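Local atomic coordinates of putative flagellar hook-associated protein (Vibrio parahaemolyticus, PDB entry 3PWX), a protein that probably serves as a structural component of the bacterial flagellum, being a flagellin-family protein and a putative hook-associated protein. Residues A[18-23]-A[217-222]; A[24-29]-A[127-132]; A[56-61]-A[76-81]; A[143-148]-A[188-193]. All blocks are in the same frame, centred on the assembly; numbering follows the deposited sequence.

The four contacts trace how one elongated helical chain is tied together along its length. Contact 1 pairs the two long helices 7-61 and 172-223, and contact 2, whose segment 24-29 directly follows 18-23, sets a hairpin strand on the next turns of helix 7-61, about 15 Å away between centres. Contact 3 lies on the opposite side of the chain's centre, about 57 Å from contact 1 between centres, where helix 7-61 meets helix 71-89. Contact 4, about 21 Å from contact 3 between centres, docks residues 143-148 on helix 172-223. Contacts 2, 3 and 4 all fall inside the sequence loop closed by contact 1, and all four lie away from the magnesium-binding residue, His97.

Contact 1 of 4, residues A[18-23]-A[217-222]; sequences RENSAI and FVDKVS
Asn20 and Asp219 form the polar part of this contact, which joins residues 18-23 to residues 217-222. Asn20 ND2 donates to Asp219 OD1 at 3.2 Å with an N-H...O angle of 155°. The acceptor lies in the Asn20 amide plane, whereas the donor stands above the carboxylate plane, and the two flat groups are turned 36° apart. The same carboxylate makes a salt bridge through OD2 to Lys215, one turn back, which probably helps to hold it in position.

Packing centres on Val218, whose two methyls divide the work. Val218 CG1, anti to the backbone N, lies 3.6 Å from Asn20 ND2, and the two side chains pass with their directions reversed. Val218 CG2 instead meets the carboxylate end of the extended Glu19 chain, 3.9 Å from Glu19 OE2. Ile23 adds a looser apolar touch, with its CD1 4.4 Å from Val218 CG2.

The helix segments run nearly antiparallel at 158°, with axes 10.4 Å apart at closest approach. Around them Val218 also packs on Leu16, one turn earlier in helix 7-61, while Ile23 reaches His211 and Asn214 of helix 172-223, so the pairing of these two long helices extends to neighbouring turns.

Contact 2 of 4, residues A[24-29]-A[127-132]; sequences AQYQSN and VVTVAK
Tyr26 and Val130 bring the backbones closest, with their CA atoms 5.2 Å apart where helix segment 24-29 passes strand 127-131. The axes approach to 7.2 Å and their directions differ by 132°, so the strand runs slantwise over the helix.

The Tyr26 ring lies against the strand's main chain. Ala131 CA sits over the centre of one face, 3.6 Å from the centroid and only 7° off the ring normal, a CH-pi contact. Thr129 CG2 approaches Tyr26 CE1 obliquely at 3.8 Å, and the hydroxyl reaches Lys132, where Tyr26 OH is 3.4 Å from Lys132 CD. One turn on, Asn29 supplies the polar link: Asn29 ND2 donates to Thr129 O at 2.9 Å, with the donor tilted 19° from the carbonyl plane. Asn29 CB rests 4.2 Å from Val128 CG1.

His211 of helix 172-223 meets the Tyr26 ring with nearly parallel planes and hydrogen-bonds to Val130 O, while Ala131 and Lys132 pack on Asn203 and Arg200 of the second subunit, respectively. The arrangement is that of a two-stranded antiparallel beta-hairpin, 127-131 with 134-137, laid on an antiparallel helix pair.

Contact 3 of 4, residues A[56-61]-A[76-81]; sequences DIVLWG and TELKSY
Ile57 meets Leu78, Glu77 and Tyr81 by sending its two branches different ways. CG1 is anti to the carbonyl carbon (chi1 -72°), and the next torsion, 160°, extends CD1 onward, whereas CG2 stands anti to the backbone N. On the facing helix, Leu78 CG is also anti to its carbonyl carbon, and the side chain bends toward residues 56-61 although its first bond runs across the line between the helices.

Ile57 CG2 then lies 3.7 Å from Leu78 CG and equally close to Leu78 CD2, the two side chains lying alongside with their directions reversed. The CD1 tip of Ile57 goes to Glu77 CB at 3.9 Å and to the edge of the Tyr81 ring, near the ring plane, 4.0 Å from Tyr81 CE2. Glu77 offers only its base, since its chain bends and carries the carboxylate away. One residue on, Val58 CG2 touches Leu78 CD2 at 4.2 Å, the side chains crossing at about a right angle.

The helix segments are nearly antiparallel, 157° between directions and 10.7 Å between axes. Ile158 of helix 154-166 covers both Val58 and Leu78, and Tyr81 also packs on Ser53 and Met54 of helix 7-61. No hydrogen bond or salt bridge joins the two segments; their association rests on dispersion and the burial of aliphatic surface, with Leu78 and Val58 on the buried side and Glu77 at the solvent-facing margin.

Contact 4 of 4, residues A[143-148]-A[188-193]; sequences QEILDI and ANVLGA
Asn189 grips the backbone of residues 145-147 through a single amide nitrogen. Asn189 ND2 donates to Ile145 O at 3.0 Å with an N-H...O angle of 154°. The acceptor lies close to the Asn189 amide plane, but the donor stands 45° above the plane of the carbonyl. A second, weak bond runs from Asn189 ND2 to Asp147 O at 3.1 Å, so two main-chain carbonyls two residues apart converge on one amide group. The chi1 of Asn189, -76°, places CG anti to its own carbonyl carbon, at the root of this amide. Ile148 CG2 also borders Asn189 ND2, at 4.0 Å.

Beside this polar grip lies an apolar patch made by Ile145. Ile145 CG2, anti to the backbone N, meets Val190 CG2 at 3.8 Å, the two side chains crossing at about a right angle. Ile145 CD1, carried on the other branch, reaches Ala193 CB at 4.0 Å, one turn further along helix 172-223 from Asn189.

Further residues surround these groups. Asp147 OD1 is bonded to Gly149 N, two residues on, while Ile148 rests on Ala182, Asp185 and Thr186 of helix 172-223. Met140 packs on both Ile145 and Ala193, and Val47 and Leu44 of helix 7-61 cover Val190 and Ala193 respectively. The whole is a short segment, 143-148, docked on the long helix 172-223, with an asparagine side chain of that helix binding main-chain carbonyls and an isoleucine packing beside it.

Contact 1 of 4, residues A[18-23]-A[217-222]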
# COMPACT_ATOMS: atom_id res chain seq x y z
N ARG A 18 -24.44 -4.73 2.14
CA ARG A 18 -23.11 -5.22 2.51
C ARG A 18 -21.99 -4.59 1.67
O ARG A 18 -20.90 -4.36 2.19
CB ARG A 18 -23.04 -6.72 2.39
CG ARG A 18 -21.65 -7.29 2.42
CD ARG A 18 -21.71 -8.82 2.28
NE ARG A 18 -20.55 -9.52 2.84
CZ ARG A 18 -20.55 -10.79 3.23
NH1 ARG A 18 -21.65 -11.53 3.19
NH2 ARG A 18 -19.45 -11.33 3.73
N GLU A 19 -22.25 -4.34 0.38
CA GLU A 19 -21.27 -3.66 -0.47
C GLU A 19 -21.20 -2.18 -0.10
O GLU A 19 -20.12 -1.59 -0.05
CB GLU A 19 -21.58 -3.85 -1.95
CG GLU A 19 -20.51 -3.23 -2.91
CD GLU A 19 -20.82 -3.39 -4.42
OE1 GLU A 19 -21.74 -4.20 -4.80
OE2 GLU A 19 -20.13 -2.72 -5.23
N ASN A 20 -22.35 -1.59 0.19
CA ASN A 20 -22.40 -0.22 0.69
C ASN A 20 -21.65 -0.04 2.00
O ASN A 20 -20.88 0.90 2.16
CB ASN A 20 -23.85 0.23 0.81
CG ASN A 20 -24.04 1.66 0.47
OD1 ASN A 20 -23.24 2.52 0.85
ND2 ASN A 20 -25.11 1.96 -0.24
N SER A 21 -21.81 -0.97 2.92
CA SER A 21 -21.09 -0.96 4.19
C SER A 21 -19.57 -1.15 4.05
O SER A 21 -18.80 -0.55 4.83
CB SER A 21 -21.65 -2.01 5.13
OG SER A 21 -20.66 -2.43 6.06
N ALA A 22 -19.13 -1.94 3.08
CA ALA A 22 -17.70 -2.09 2.82
C ALA A 22 -17.07 -0.75 2.38
O ALA A 22 -16.15 -0.25 3.03
CB ALA A 22 -17.45 -3.19 1.79
N ILE A 23 -17.60 -0.15 1.31
CA ILE A 23 -17.23 1.20 0.89
C ILE A 23 -17.18 2.23 2.04
O ILE A 23 -16.18 3.02 2.18
CB ILE A 23 -18.16 1.67 -0.22
CG1 ILE A 23 -18.24 0.62 -1.35
CG2 ILE A 23 -17.77 3.03 -0.75
CD1 ILE A 23 -19.25 0.98 -2.52
N PHE A 217 -23.65 4.43 -7.67
CA PHE A 217 -24.26 3.40 -8.49
C PHE A 217 -25.00 2.55 -7.55
O PHE A 217 -26.16 2.27 -7.80
CB PHE A 217 -23.24 2.57 -9.29
CG PHE A 217 -22.35 3.40 -10.17
CD1 PHE A 217 -22.89 4.19 -11.21
CD2 PHE A 217 -20.96 3.43 -9.96
CE1 PHE A 217 -22.06 4.98 -12.01
CE2 PHE A 217 -20.12 4.22 -10.78
CZ PHE A 217 -20.68 4.99 -11.79
N VAL A 218 -24.36 2.20 -6.43
CA VAL A 218 -24.98 1.39 -5.38
C VAL A 218 -26.26 2.00 -4.81
O VAL A 218 -27.26 1.33 -4.81
CB VAL A 218 -23.99 0.92 -4.28
CG1 VAL A 218 -24.68 0.03 -3.23
CG2 VAL A 218 -22.84 0.11 -4.90
N ASP A 219 -26.25 3.25 -4.34
CA ASP A 219 -27.50 3.91 -3.92
C ASP A 219 -28.61 3.92 -4.99
O ASP A 219 -29.77 3.66 -4.66
CB ASP A 219 -27.30 5.35 -3.47
CG ASP A 219 -26.51 5.48 -2.18
OD1 ASP A 219 -26.58 4.63 -1.27
OD2 ASP A 219 -25.78 6.52 -2.09
N LYS A 220 -28.26 4.22 -6.25
CA LYS A 220 -29.23 4.25 -7.34
C LYS A 220 -29.90 2.90 -7.58
O LYS A 220 -31.12 2.78 -7.49
CB LYS A 220 -28.57 4.71 -8.63
CG LYS A 220 -29.55 4.79 -9.77
CD LYS A 220 -29.00 4.13 -11.01
CE LYS A 220 -30.13 3.73 -11.94
NZ LYS A 220 -29.87 4.15 -13.35
N VAL A 221 -29.09 1.89 -7.90
CA VAL A 221 -29.57 0.52 -8.09
C VAL A 221 -30.35 0.06 -6.86
O VAL A 221 -31.35 -0.66 -6.99
CB VAL A 221 -28.41 -0.48 -8.43
CG1 VAL A 221 -28.93 -1.90 -8.58
CG2 VAL A 221 -27.66 -0.04 -9.71
N SER A 222 -29.91 0.50 -5.67
CA SER A 222 -30.62 0.14 -4.43
C SER A 222 -31.94 0.91 -4.25
O SER A 222 -32.91 0.38 -3.69
CB SER A 222 -29.72 0.31 -3.20
OG SER A 222 -30.47 0.80 -2.11

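Contact 2 of 4, residues A[24-29]-A[127-132]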
# COMPACT_ATOMS: atom_id res chain seq x y z
N ALA A 24 -18.21 2.22 2.89
CA ALA A 24 -18.24 3.20 3.98
C ALA A 24 -17.08 2.89 4.91
O ALA A 24 -16.50 3.80 5.46
CB ALA A 24 -19.55 3.18 4.73
N GLN A 25 -16.70 1.63 5.03
CA GLN A 25 -15.57 1.32 5.86
C GLN A 25 -14.25 1.78 5.22
O GLN A 25 -13.41 2.40 5.90
CB GLN A 25 -15.51 -0.16 6.23
CG GLN A 25 -14.70 -0.33 7.50
CD GLN A 25 -14.23 -1.79 7.74
OE1 GLN A 25 -13.02 -2.04 8.00
NE2 GLN A 25 -15.17 -2.76 7.67
N TYR A 26 -14.06 1.51 3.93
CA TYR A 26 -12.85 2.00 3.28
C TYR A 26 -12.75 3.50 3.37
O TYR A 26 -11.69 4.03 3.61
CB TYR A 26 -12.77 1.59 1.83
CG TYR A 26 -12.61 0.11 1.62
CD1 TYR A 26 -11.61 -0.61 2.28
CD2 TYR A 26 -13.42 -0.58 0.73
CE1 TYR A 26 -11.45 -2.05 2.07
CE2 TYR A 26 -13.26 -1.98 0.52
CZ TYR A 26 -12.29 -2.70 1.20
OH TYR A 26 -12.12 -4.04 0.95
N GLN A 27 -13.85 4.22 3.19
CA GLN A 27 -13.74 5.66 3.16
C GLN A 27 -13.47 6.18 4.56
O GLN A 27 -12.89 7.29 4.72
CB GLN A 27 -14.98 6.30 2.56
CG GLN A 27 -15.23 5.90 1.14
CD GLN A 27 -16.21 6.83 0.48
OE1 GLN A 27 -17.40 6.63 0.58
NE2 GLN A 27 -15.69 7.90 -0.19
N SER A 28 -13.85 5.40 5.55
CA SER A 28 -13.50 5.71 6.93
C SER A 28 -12.03 5.44 7.22
O SER A 28 -11.45 6.14 8.04
CB SER A 28 -14.36 4.96 7.92
OG SER A 28 -13.82 5.10 9.21
N ASN A 29 -11.43 4.45 6.56
CA ASN A 29 -10.00 4.17 6.71
C ASN A 29 -9.22 5.30 6.09
O ASN A 29 -8.23 5.78 6.67
CB ASN A 29 -9.64 2.86 6.02
CG ASN A 29 -10.12 1.64 6.79
OD1 ASN A 29 -10.68 1.76 7.89
ND2 ASN A 29 -9.90 0.44 6.21
N VAL A 127 0.91 -0.11 7.32
CA VAL A 127 -0.02 0.03 6.21
C VAL A 127 -1.46 0.09 6.71
O VAL A 127 -1.82 -0.46 7.79
CB VAL A 127 0.06 -1.19 5.24
CG1 VAL A 127 1.51 -1.44 4.81
CG2 VAL A 127 -0.54 -2.41 5.86
N VAL A 128 -2.27 0.70 5.87
CA VAL A 128 -3.71 0.78 6.02
C VAL A 128 -4.34 0.38 4.70
O VAL A 128 -3.90 0.83 3.59
CB VAL A 128 -4.07 2.26 6.38
CG1 VAL A 128 -5.47 2.67 5.93
CG2 VAL A 128 -3.91 2.44 7.85
N THR A 129 -5.38 -0.44 4.81
CA THR A 129 -6.17 -0.94 3.66
C THR A 129 -7.18 0.12 3.26
O THR A 129 -7.96 0.59 4.10
CB THR A 129 -6.89 -2.19 4.03
OG1 THR A 129 -5.90 -3.19 4.27
CG2 THR A 129 -7.80 -2.69 2.87
N VAL A 130 -7.19 0.50 1.98
CA VAL A 130 -7.94 1.64 1.62
C VAL A 130 -8.91 1.33 0.48
O VAL A 130 -9.66 2.22 0.07
CB VAL A 130 -6.99 2.85 1.27
CG1 VAL A 130 -6.10 3.22 2.49
CG2 VAL A 130 -6.13 2.58 0.03
N ALA A 131 -8.83 0.10 -0.07
CA ALA A 131 -9.82 -0.47 -0.99
C ALA A 131 -9.47 -1.94 -1.10
O ALA A 131 -8.35 -2.33 -0.74
CB ALA A 131 -9.81 0.19 -2.38
N LYS A 132 -10.40 -2.76 -1.59
CA LYS A 132 -10.20 -4.18 -1.66
C LYS A 132 -8.85 -4.49 -2.25
O LYS A 132 -8.60 -4.20 -3.41
CB LYS A 132 -11.28 -4.84 -2.51
CG LYS A 132 -11.29 -6.40 -2.35
CD LYS A 132 -11.22 -6.82 -0.85
CE LYS A 132 -11.78 -8.25 -0.56
NZ LYS A 132 -10.63 -9.19 -0.27

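Contact 3 of 4, residues A[56-61]-A[76-81]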
# COMPACT_ATOMS: atom_id res chain seq x y z
N ASP A 56 20.36 29.66 10.60
CA ASP A 56 20.55 31.09 10.60
C ASP A 56 21.54 31.54 11.68
O ASP A 56 22.29 32.53 11.50
CB ASP A 56 19.21 31.76 10.83
CG ASP A 56 18.31 31.74 9.61
OD1 ASP A 56 18.72 31.38 8.47
OD2 ASP A 56 17.14 32.09 9.81
N ILE A 57 21.51 30.81 12.80
CA ILE A 57 22.39 31.04 13.94
C ILE A 57 23.82 30.62 13.63
O ILE A 57 24.78 31.38 13.89
CB ILE A 57 21.89 30.30 15.20
CG1 ILE A 57 20.63 30.97 15.77
CG2 ILE A 57 23.00 30.19 16.23
CD1 ILE A 57 19.82 30.05 16.67
N VAL A 58 23.98 29.40 13.12
CA VAL A 58 25.25 28.96 12.59
C VAL A 58 25.77 29.96 11.54
O VAL A 58 26.93 30.39 11.62
CB VAL A 58 25.14 27.57 12.02
CG1 VAL A 58 26.42 27.17 11.33
CG2 VAL A 58 24.80 26.61 13.15
N LEU A 59 24.91 30.35 10.58
CA LEU A 59 25.28 31.35 9.57
C LEU A 59 25.84 32.68 10.17
O LEU A 59 26.91 33.13 9.74
CB LEU A 59 24.16 31.58 8.55
CG LEU A 59 23.85 30.46 7.54
CD1 LEU A 59 22.64 30.83 6.74
CD2 LEU A 59 25.00 30.06 6.60
N TRP A 60 25.16 33.27 11.15
CA TRP A 60 25.70 34.48 11.77
C TRP A 60 26.92 34.16 12.61
O TRP A 60 28.01 34.66 12.32
CB TRP A 60 24.69 35.29 12.61
CG TRP A 60 25.23 36.72 12.78
CD1 TRP A 60 26.41 37.08 13.39
CD2 TRP A 60 24.65 37.95 12.29
NE1 TRP A 60 26.59 38.44 13.32
CE2 TRP A 60 25.53 39.01 12.65
CE3 TRP A 60 23.47 38.26 11.58
CZ2 TRP A 60 25.27 40.36 12.34
CZ3 TRP A 60 23.21 39.60 11.27
CH2 TRP A 60 24.11 40.64 11.65
N GLY A 61 26.73 33.31 13.61
CA GLY A 61 27.78 32.83 14.53
C GLY A 61 29.12 32.32 14.00
O GLY A 61 30.11 32.32 14.74
N THR A 76 22.50 28.82 23.80
CA THR A 76 21.17 28.53 24.34
C THR A 76 20.10 28.37 23.25
O THR A 76 19.27 27.45 23.32
CB THR A 76 20.75 29.66 25.29
OG1 THR A 76 21.79 29.84 26.26
CG2 THR A 76 19.43 29.39 26.00
N GLU A 77 20.10 29.27 22.26
CA GLU A 77 19.10 29.17 21.20
C GLU A 77 19.32 27.95 20.29
O GLU A 77 18.33 27.34 19.83
CB GLU A 77 18.97 30.47 20.43
CG GLU A 77 18.21 31.58 21.18
CD GLU A 77 16.71 31.60 20.83
OE1 GLU A 77 16.00 30.60 21.12
OE2 GLU A 77 16.24 32.63 20.27
N LEU A 78 20.59 27.57 20.06
CA LEU A 78 20.88 26.31 19.36
C LEU A 78 20.33 25.13 20.13
O LEU A 78 19.55 24.33 19.56
CB LEU A 78 22.35 26.08 19.06
CG LEU A 78 22.95 26.88 17.91
CD1 LEU A 78 24.47 26.70 17.94
CD2 LEU A 78 22.35 26.54 16.50
N LYS A 79 20.68 25.05 21.41
CA LYS A 79 20.13 24.02 22.27
C LYS A 79 18.61 24.00 22.29
O LYS A 79 18.06 22.95 22.44
CB LYS A 79 20.68 24.11 23.68
CG LYS A 79 22.10 23.54 23.88
CD LYS A 79 22.59 23.84 25.33
CE LYS A 79 24.06 23.48 25.56
NZ LYS A 79 24.59 23.88 26.93
N SER A 80 17.94 25.14 22.12
CA SER A 80 16.48 25.18 22.06
C SER A 80 15.87 24.49 20.88
O SER A 80 14.94 23.70 21.06
CB SER A 80 15.95 26.59 21.99
OG SER A 80 15.31 26.84 23.19
N TYR A 81 16.39 24.81 19.70
CA TYR A 81 15.94 24.21 18.44
C TYR A 81 16.34 22.73 18.36
O TYR A 81 15.57 21.90 17.91
CB TYR A 81 16.43 25.04 17.23
CG TYR A 81 15.86 26.47 17.25
CD1 TYR A 81 14.48 26.67 17.15
CD2 TYR A 81 16.67 27.59 17.40
CE1 TYR A 81 13.91 27.93 17.16
CE2 TYR A 81 16.10 28.90 17.43
CZ TYR A 81 14.71 29.03 17.29
OH TYR A 81 14.04 30.20 17.30

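Contact 4 of 4, residues A[143-148]-A[188-193]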
# COMPACT_ATOMS: atom_id res chain seq x y z
N GLN A 143 14.13 7.25 11.80
CA GLN A 143 15.34 6.60 11.37
C GLN A 143 15.68 6.79 9.91
O GLN A 143 16.84 6.88 9.58
CB GLN A 143 15.34 5.13 11.70
CG GLN A 143 16.56 4.48 11.21
CD GLN A 143 16.86 3.34 12.06
OE1 GLN A 143 17.44 3.53 13.16
NE2 GLN A 143 16.45 2.13 11.62
N GLU A 144 14.70 6.83 9.03
CA GLU A 144 14.98 7.14 7.64
C GLU A 144 15.26 8.63 7.43
O GLU A 144 16.17 8.99 6.67
CB GLU A 144 13.84 6.64 6.74
CG GLU A 144 13.97 7.14 5.32
CD GLU A 144 12.79 6.71 4.45
OE1 GLU A 144 12.09 5.73 4.82
OE2 GLU A 144 12.59 7.35 3.38
N ILE A 145 14.52 9.49 8.14
CA ILE A 145 14.64 10.96 7.98
C ILE A 145 15.94 11.58 8.49
O ILE A 145 16.51 12.52 7.86
CB ILE A 145 13.37 11.68 8.52
CG1 ILE A 145 12.15 11.27 7.62
CG2 ILE A 145 13.53 13.12 8.47
CD1 ILE A 145 10.79 11.56 8.21
N LEU A 146 16.44 11.03 9.61
CA LEU A 146 17.65 11.49 10.26
C LEU A 146 18.93 10.89 9.64
O LEU A 146 20.04 11.40 9.87
CB LEU A 146 17.59 11.19 11.76
CG LEU A 146 16.66 12.14 12.54
CD1 LEU A 146 16.71 11.94 14.07
CD2 LEU A 146 16.98 13.64 12.27
N ASP A 147 18.77 9.86 8.83
CA ASP A 147 19.93 9.26 8.17
C ASP A 147 20.47 10.18 7.07
O ASP A 147 19.87 10.33 6.00
CB ASP A 147 19.57 7.85 7.65
CG ASP A 147 20.57 7.31 6.62
OD1 ASP A 147 21.12 8.09 5.82
OD2 ASP A 147 20.78 6.09 6.57
N ILE A 148 21.61 10.77 7.35
CA ILE A 148 22.35 11.55 6.36
C ILE A 148 23.64 10.84 5.99
O ILE A 148 24.57 11.45 5.46
CB ILE A 148 22.59 13.01 6.82
CG1 ILE A 148 23.00 13.05 8.29
CG2 ILE A 148 21.33 13.80 6.67
CD1 ILE A 148 23.67 14.35 8.75
N ALA A 188 16.65 18.59 3.38
CA ALA A 188 16.25 17.84 2.17
C ALA A 188 15.40 16.57 2.50
O ALA A 188 14.38 16.23 1.83
CB ALA A 188 17.47 17.47 1.37
N ASN A 189 15.82 15.87 3.54
CA ASN A 189 15.09 14.66 3.90
C ASN A 189 13.70 15.03 4.47
O ASN A 189 12.69 14.42 4.12
CB ASN A 189 15.89 13.85 4.92
CG ASN A 189 17.07 13.10 4.31
OD1 ASN A 189 17.24 13.07 3.13
ND2 ASN A 189 17.88 12.50 5.15
N VAL A 190 13.67 16.02 5.36
CA VAL A 190 12.41 16.44 5.98
C VAL A 190 11.44 16.91 4.93
O VAL A 190 10.27 16.53 4.94
CB VAL A 190 12.62 17.54 7.08
CG1 VAL A 190 11.31 18.26 7.41
CG2 VAL A 190 13.13 16.90 8.31
N LEU A 191 11.95 17.66 3.95
CA LEU A 191 11.12 18.22 2.89
C LEU A 191 10.71 17.15 1.92
O LEU A 191 9.61 17.20 1.38
CB LEU A 191 11.87 19.37 2.15
CG LEU A 191 12.04 20.75 2.85
CD1 LEU A 191 12.69 21.77 1.92
CD2 LEU A 191 10.70 21.31 3.40
N GLY A 192 11.59 16.18 1.69
CA GLY A 192 11.26 15.06 0.79
C GLY A 192 10.13 14.22 1.38
O GLY A 192 9.22 13.78 0.66
N ALA A 193 10.19 13.98 2.68
CA ALA A 193 9.11 13.33 3.43
C ALA A 193 7.75 13.96 3.29
O ALA A 193 6.76 13.26 3.17
CB ALA A 193 9.47 13.36 4.92